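Side-chain contacts in protein Ves (PDB 5V00), which is of uncertain biochemical function but, as a bicupin of the HutD family, takes part in histidine utilization in Pseudomonas: residues E153-L157 with G158-G162; C106-T110 with G111-D115. One frame throughout, in Å; residues are numbered along the deposited sequence.

Contact 1 of 2, residues E153-L157 with G158-G162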
ATOM      1  N   GLU B 153      -2.580  17.776 -10.518  1.00 21.68           N
ATOM      2  CA  GLU B 153      -3.402  16.799 -11.195  1.00 24.47           C
ATOM      3  C   GLU B 153      -2.619  16.091 -12.333  1.00 28.27           C
ATOM      4  O   GLU B 153      -2.304  16.687 -13.358  1.00 25.90           O
ATOM      5  CB  GLU B 153      -4.648  17.436 -11.784  1.00 24.20           C
ATOM      6  CG  GLU B 153      -5.614  16.439 -12.332  1.00 27.00           C
ATOM      7  CD  GLU B 153      -6.927  17.036 -12.814  1.00 37.07           C
ATOM      8  OE1 GLU B 153      -7.029  17.300 -14.008  1.00 35.91           O
ATOM      9  OE2 GLU B 153      -7.809  17.223 -11.987  1.00 37.32           O
ATOM     10  N   VAL B 154      -2.271  14.842 -12.117  1.00 20.64           N
ATOM     11  CA  VAL B 154      -1.763  13.986 -13.201  1.00 20.36           C
ATOM     12  C   VAL B 154      -2.892  12.984 -13.522  1.00 21.80           C
ATOM     13  O   VAL B 154      -3.478  12.301 -12.620  1.00 22.36           O
ATOM     14  CB  VAL B 154      -0.527  13.253 -12.722  1.00 19.23           C
ATOM     15  CG1 VAL B 154      -0.163  12.157 -13.703  1.00 19.84           C
ATOM     16  CG2 VAL B 154       0.604  14.271 -12.524  1.00 20.73           C
ATOM     17  N   LYS B 155      -3.284  12.948 -14.781  1.00 19.34           N
ATOM     18  CA  LYS B 155      -4.318  12.036 -15.270  1.00 20.22           C
ATOM     19  C   LYS B 155      -3.734  10.809 -15.892  1.00 21.86           C
ATOM     20  O   LYS B 155      -2.882  10.924 -16.770  1.00 21.43           O
ATOM     21  CB  LYS B 155      -5.178  12.751 -16.328  1.00 22.34           C
ATOM     22  CG  LYS B 155      -5.918  13.995 -15.805  1.00 27.70           C
ATOM     23  CD  LYS B 155      -6.664  14.712 -16.934  1.00 36.02           C
ATOM     24  CE  LYS B 155      -8.084  14.322 -17.040  1.00 49.05           C
ATOM     25  NZ  LYS B 155      -8.611  14.564 -18.434  1.00 59.02           N
ATOM     26  N   VAL B 156      -4.184   9.644 -15.459  1.00 19.57           N
ATOM     27  CA  VAL B 156      -3.655   8.390 -15.933  1.00 20.18           C
ATOM     28  C   VAL B 156      -4.642   7.288 -15.611  1.00 20.68           C
ATOM     29  O   VAL B 156      -5.105   7.148 -14.459  1.00 18.87           O
ATOM     30  CB  VAL B 156      -2.253   8.065 -15.384  1.00 19.76           C
ATOM     31  CG1 VAL B 156      -2.203   8.213 -13.856  1.00 19.34           C
ATOM     32  CG2 VAL B 156      -1.765   6.713 -15.874  1.00 24.05           C
ATOM     33  N   LEU B 157      -5.013   6.541 -16.647  1.00 22.28           N
ATOM     34  CA  LEU B 157      -5.885   5.371 -16.519  1.00 27.08           C
ATOM     35  C   LEU B 157      -7.181   5.660 -15.801  1.00 24.94           C
ATOM     36  O   LEU B 157      -7.647   4.857 -15.021  1.00 28.31           O
ATOM     37  CB  LEU B 157      -5.125   4.218 -15.906  1.00 25.10           C
ATOM     38  CG  LEU B 157      -4.065   3.571 -16.783  1.00 27.86           C
ATOM     39  CD1 LEU B 157      -3.053   2.736 -16.067  1.00 27.94           C
ATOM     40  CD2 LEU B 157      -4.710   2.809 -17.957  1.00 31.84           C
ATOM     41  N   GLY B 158      -7.756   6.820 -16.026  1.00 25.44           N
ATOM     42  CA  GLY B 158      -8.993   7.231 -15.461  1.00 28.60           C
ATOM     43  C   GLY B 158      -8.937   7.767 -14.064  1.00 27.09           C
ATOM     44  O   GLY B 158      -9.982   8.104 -13.509  1.00 28.15           O
ATOM     45  N   GLU B 159      -7.724   7.877 -13.482  1.00 21.26           N
ATOM     46  CA  GLU B 159      -7.513   8.374 -12.135  1.00 22.37           C
ATOM     47  C   GLU B 159      -6.863   9.737 -12.221  1.00 24.08           C
ATOM     48  O   GLU B 159      -6.287  10.146 -13.277  1.00 22.44           O
ATOM     49  CB  GLU B 159      -6.669   7.397 -11.356  1.00 20.92           C
ATOM     50  CG  GLU B 159      -7.210   6.009 -11.244  1.00 22.28           C
ATOM     51  CD  GLU B 159      -8.575   5.898 -10.554  1.00 24.04           C
ATOM     52  OE1 GLU B 159      -8.982   6.796  -9.847  1.00 24.24           O
ATOM     53  OE2 GLU B 159      -9.188   4.837 -10.793  1.00 27.07           O
ATOM     54  N   LYS B 160      -7.003  10.470 -11.142  1.00 21.40           N
ATOM     55  CA  LYS B 160      -6.413  11.747 -10.966  1.00 21.88           C
ATOM     56  C   LYS B 160      -5.534  11.739  -9.722  1.00 23.99           C
ATOM     57  O   LYS B 160      -5.992  11.545  -8.578  1.00 22.30           O
ATOM     58  CB  LYS B 160      -7.500  12.820 -10.823  1.00 25.23           C
ATOM     59  CG  LYS B 160      -8.309  12.996 -12.095  1.00 29.46           C
ATOM     60  CD  LYS B 160      -9.301  14.146 -11.911  1.00 36.94           C
ATOM     61  CE  LYS B 160     -10.016  14.395 -13.239  1.00 45.48           C
ATOM     62  NZ  LYS B 160     -11.011  15.498 -13.117  1.00 49.47           N
ATOM     63  N   LEU B 161      -4.250  11.984  -9.924  1.00 19.91           N
ATOM     64  CA  LEU B 161      -3.274  11.966  -8.887  1.00 18.56           C
ATOM     65  C   LEU B 161      -2.858  13.369  -8.511  1.00 20.06           C
ATOM     66  O   LEU B 161      -2.427  14.172  -9.356  1.00 24.20           O
ATOM     67  CB  LEU B 161      -2.040  11.235  -9.376  1.00 18.93           C
ATOM     68  CG  LEU B 161      -2.207   9.884 -10.021  1.00 18.32           C
ATOM     69  CD1 LEU B 161      -0.834   9.358 -10.392  1.00 20.37           C
ATOM     70  CD2 LEU B 161      -2.816   8.969  -8.968  1.00 20.40           C
ATOM     71  N   GLY B 162      -2.945  13.693  -7.216  1.00 20.31           N
ATOM     72  CA  GLY B 162      -2.410  14.897  -6.704  1.00 20.90           C
ATOM     73  C   GLY B 162      -0.981  14.774  -6.306  1.00 21.98           C
ATOM     74  O   GLY B 162      -0.316  13.746  -6.615  1.00 21.05           O
TER
HETATM   75  O   HOH W   1     -10.281  17.850 -12.437  1.00 51.21           O
HETATM   76  O   HOH W   2      -9.708  17.402 -14.883  1.00 54.68           O
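Lys160 and Glu153 meet on the exposed face of a tight beta hairpin, and the lysine is the chain to follow. Its CB and CG leave the strand with CG anti to the carbonyl carbon (chi1 -66°), and from there the chain runs fully extended. CD is the first atom to touch, lying 3.4 Å from Glu153 OE2; CE then passes the same carboxylate, and NZ ends 3.8 Å from Glu153 OE2, a long salt bridge. Two waters do the closer work: one links Glu153 OE2 to Lys160 NZ, the other links Glu153 OE1 to the same nitrogen, so each carboxylate oxygen has its own route to the ammonium group. Lys155, the non-hydrogen-bonded neighbour of Lys160, shares this face, but its NZ stays 5.9 Å from Lys160 NZ. On the other face Val154 sits across from Leu161, CB to CB 4.2 Å, while Val156 CG1 meets Leu161 CD1 at 3.9 Å, the two side chains slanting across each other. Val180 and Ile178 of strand 176-181 and Leu167 of strand 166-170 extend this apolar layer, which also takes in Glu159 near the turn. The backbones are joined as antiparallel strands by two nearly straight bonds in the carbonyl plane, Val154 N to Leu161 O and Leu161 N to Val154 O, both 2.8 Å. Val156 and Glu159 form the closing pair around a type I' turn, where Leu157 and Gly158 both have positive phi; there Glu159 N approaches Val156 O from above its carbonyl plane. With the direct approach of Glu153 to Lys160 long and the short bonds made by waters, the charge pairing is probably largely solvent-mediated and tolerant of small movements.

Contact 2 of 2, residues C106-T110 with G111-D115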
ATOM      1  N   CYS B 106      25.489  13.507   2.109  1.00 26.08           N
ATOM      2  CA  CYS B 106      24.726  14.628   1.659  1.00 29.65           C
ATOM      3  C   CYS B 106      25.016  15.890   2.460  1.00 32.07           C
ATOM      4  O   CYS B 106      25.026  15.840   3.710  1.00 31.19           O
ATOM      5  CB  CYS B 106      23.249  14.274   1.892  1.00 30.64           C
ATOM      6  SG  CYS B 106      22.046  15.443   1.422  1.00 34.36           S
ATOM      7  N   ARG B 107      25.176  17.019   1.773  1.00 27.58           N
ATOM      8  CA  ARG B 107      25.300  18.323   2.376  1.00 27.67           C
ATOM      9  C   ARG B 107      24.188  19.212   1.983  1.00 26.99           C
ATOM     10  O   ARG B 107      23.935  19.483   0.771  1.00 27.09           O
ATOM     11  CB  ARG B 107      26.724  18.972   2.032  1.00 27.82           C
ATOM     12  CG  ARG B 107      26.941  20.296   2.704  1.00 30.38           C
ATOM     13  CD  ARG B 107      28.389  20.770   2.486  1.00 29.68           C
ATOM     14  NE  ARG B 107      28.779  20.907   1.089  1.00 34.77           N
ATOM     15  CZ  ARG B 107      28.629  22.036   0.349  1.00 40.35           C
ATOM     16  NH1 ARG B 107      28.079  23.150   0.870  1.00 46.70           N
ATOM     17  NH2 ARG B 107      29.003  22.040  -0.917  1.00 34.56           N
ATOM     18  N   LEU B 108      23.370  19.575   2.947  1.00 26.02           N
ATOM     19  CA  LEU B 108      22.287  20.452   2.738  1.00 26.49           C
ATOM     20  C   LEU B 108      22.883  21.867   2.609  1.00 34.23           C
ATOM     21  O   LEU B 108      23.969  22.140   3.194  1.00 41.07           O
ATOM     22  CB  LEU B 108      21.211  20.361   3.862  1.00 33.24           C
ATOM     23  CG  LEU B 108      20.674  18.951   4.109  1.00 30.66           C
ATOM     24  CD1 LEU B 108      19.626  19.055   5.179  1.00 32.44           C
ATOM     25  CD2 LEU B 108      20.068  18.385   2.827  1.00 28.59           C
ATOM     26  N   ILE B 109      22.357  22.641   1.698  1.00 34.65           N
ATOM     27  CA  ILE B 109      22.817  24.026   1.362  1.00 43.28           C
ATOM     28  C   ILE B 109      21.695  24.960   1.727  1.00 51.41           C
ATOM     29  O   ILE B 109      21.927  25.938   2.411  1.00 56.48           O
ATOM     30  CB  ILE B 109      23.059  24.307  -0.138  1.00 49.74           C
ATOM     31  CG1 ILE B 109      23.982  23.297  -0.767  1.00 45.97           C
ATOM     32  CG2 ILE B 109      23.608  25.727  -0.319  1.00 56.68           C
ATOM     33  CD1 ILE B 109      25.229  23.107   0.047  1.00 51.72           C
ATOM     34  N   THR B 110      20.475  24.678   1.267  1.00 44.77           N
ATOM     35  CA  THR B 110      19.321  25.541   1.584  1.00 48.14           C
ATOM     36  C   THR B 110      18.329  24.929   2.532  1.00 44.02           C
ATOM     37  O   THR B 110      17.174  25.236   2.500  1.00 54.49           O
ATOM     38  CB  THR B 110      18.587  25.921   0.311  1.00 53.14           C
ATOM     39  OG1 THR B 110      18.388  24.752  -0.534  1.00 56.79           O
ATOM     40  CG2 THR B 110      19.434  27.042  -0.379  1.00 52.70           C
ATOM     41  N   GLY B 111      18.758  24.070   3.405  1.00 39.31           N
ATOM     42  CA  GLY B 111      17.810  23.540   4.313  1.00 43.26           C
ATOM     43  C   GLY B 111      17.222  22.200   3.816  1.00 42.07           C
ATOM     44  O   GLY B 111      17.768  21.554   2.906  1.00 31.21           O
ATOM     45  N   PRO B 112      16.183  21.752   4.512  1.00 36.70           N
ATOM     46  CA  PRO B 112      15.759  20.346   4.356  1.00 31.87           C
ATOM     47  C   PRO B 112      15.203  20.095   2.958  1.00 23.88           C
ATOM     48  O   PRO B 112      14.748  20.999   2.270  1.00 30.00           O
ATOM     49  CB  PRO B 112      14.640  20.213   5.438  1.00 38.05           C
ATOM     50  CG  PRO B 112      15.080  21.207   6.522  1.00 40.78           C
ATOM     51  CD  PRO B 112      15.528  22.392   5.691  1.00 40.86           C
ATOM     52  N   ILE B 113      15.302  18.843   2.584  1.00 28.19           N
ATOM     53  CA  ILE B 113      14.950  18.400   1.238  1.00 25.74           C
ATOM     54  C   ILE B 113      14.076  17.173   1.402  1.00 25.72           C
ATOM     55  O   ILE B 113      14.296  16.368   2.371  1.00 27.80           O
ATOM     56  CB  ILE B 113      16.252  17.921   0.563  1.00 28.95           C
ATOM     57  CG1 ILE B 113      17.198  19.114   0.346  1.00 34.50           C
ATOM     58  CG2 ILE B 113      16.050  17.243  -0.759  1.00 38.06           C
ATOM     59  CD1 ILE B 113      16.565  20.248  -0.335  1.00 37.67           C
ATOM     60  N   ARG B 114      13.181  16.994   0.415  1.00 24.13           N
ATOM     61  CA  ARG B 114      12.517  15.682   0.268  1.00 23.80           C
ATOM     62  C   ARG B 114      12.962  15.040  -1.077  1.00 21.70           C
ATOM     63  O   ARG B 114      13.012  15.783  -2.069  1.00 21.78           O
ATOM     64  CB  ARG B 114      11.025  15.839   0.324  1.00 26.91           C
ATOM     65  CG  ARG B 114      10.497  16.518   1.601  1.00 31.43           C
ATOM     66  CD  ARG B 114       8.969  16.474   1.697  1.00 30.92           C
ATOM     67  NE  ARG B 114       8.569  15.155   2.167  1.00 31.51           N
ATOM     68  CZ  ARG B 114       7.347  14.601   2.019  1.00 34.06           C
ATOM     69  NH1 ARG B 114       6.420  15.189   1.346  1.00 36.82           N
ATOM     70  NH2 ARG B 114       7.108  13.393   2.505  1.00 37.78           N
ATOM     71  N   ASP B 115      13.277  13.763  -1.070  1.00 21.94           N
ATOM     72  CA  ASP B 115      13.737  12.999  -2.233  1.00 20.34           C
ATOM     73  C   ASP B 115      12.740  11.861  -2.578  1.00 24.06           C
ATOM     74  O   ASP B 115      12.250  11.185  -1.624  1.00 26.07           O
ATOM     75  CB  ASP B 115      14.999  12.331  -2.005  1.00 20.56           C
ATOM     76  CG  ASP B 115      16.242  13.310  -2.080  1.00 21.61           C
ATOM     77  OD1 ASP B 115      15.991  14.438  -2.428  1.00 24.23           O
ATOM     78  OD2 ASP B 115      17.355  12.843  -1.681  1.00 25.05           O
TER
HETATM   79  O   HOH W   3      19.790  21.822   0.934  1.00 28.99           O
HETATM   80  O   HOH W   4      14.597  23.488   2.477  1.00 46.11           O
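Leu108 reaches over the turn to Ile113, its CD2 lying 3.9 Å from Ile113 CG1 as the two side chains run past each other in opposite directions. With CG anti to its own carbonyl carbon (chi1 -54°), the leucine also brings both methyls against the Gly111 carbonyl: CD1 and CD2 are each 3.9 Å from Gly111 O, and CD1 grazes Pro112 CA at 4.2 Å. Gly111 O accepts a 2.8 Å hydrogen bond from a water, which in turn accepts one from Ile109 N, tying the two limbs of the turn together. A second water donates to both Thr110 O and Pro112 O. Gly111 itself has a phi of 94°, and a side chain here would run into Thr110 O. This is a connection between two sheets of the cupin fold rather than a paired hairpin: strand 104-108 belongs to one antiparallel sheet, strand 113-120 to the other, and Leu108 and Ile113 pack where the two sheets face each other. Cutting Leu108 back to an alanine would probably open a gap beside Ile113 and take away most of the apolar cover over the Gly111 carbonyl, with CB alone remaining beside it. Farther out, Met78 and Ile54 pack on Leu108, and Val72 on Ile113. Leu108 N is held by Ser57 OG, while Ile113 shares backbone hydrogen bonding with Ile54, fixing the strands from which the two side chains project.

In the fold
From the N terminus, contact 2 comes first: residues 106-115 turn the chain from the four-stranded sheet holding strand 104-108 into the six-stranded sheet holding strand 113-120. Strand 113-120 then leads on towards strand 125-132, in the sheet that also takes in strand 144-149. Contact 1 follows, where residues 153-162 double back as a hairpin at the edge of another four-stranded sheet, next to strand 176-181. The two loops close in series, neither nested nor crossed. The centres of contact 1 and contact 2 lie 29 Å apart, and the nearest atoms of contact 1 and contact 2 are about 11 Å apart, so they do not touch. One passes between sheets; the other turns within one, consistent with separate cupin halves.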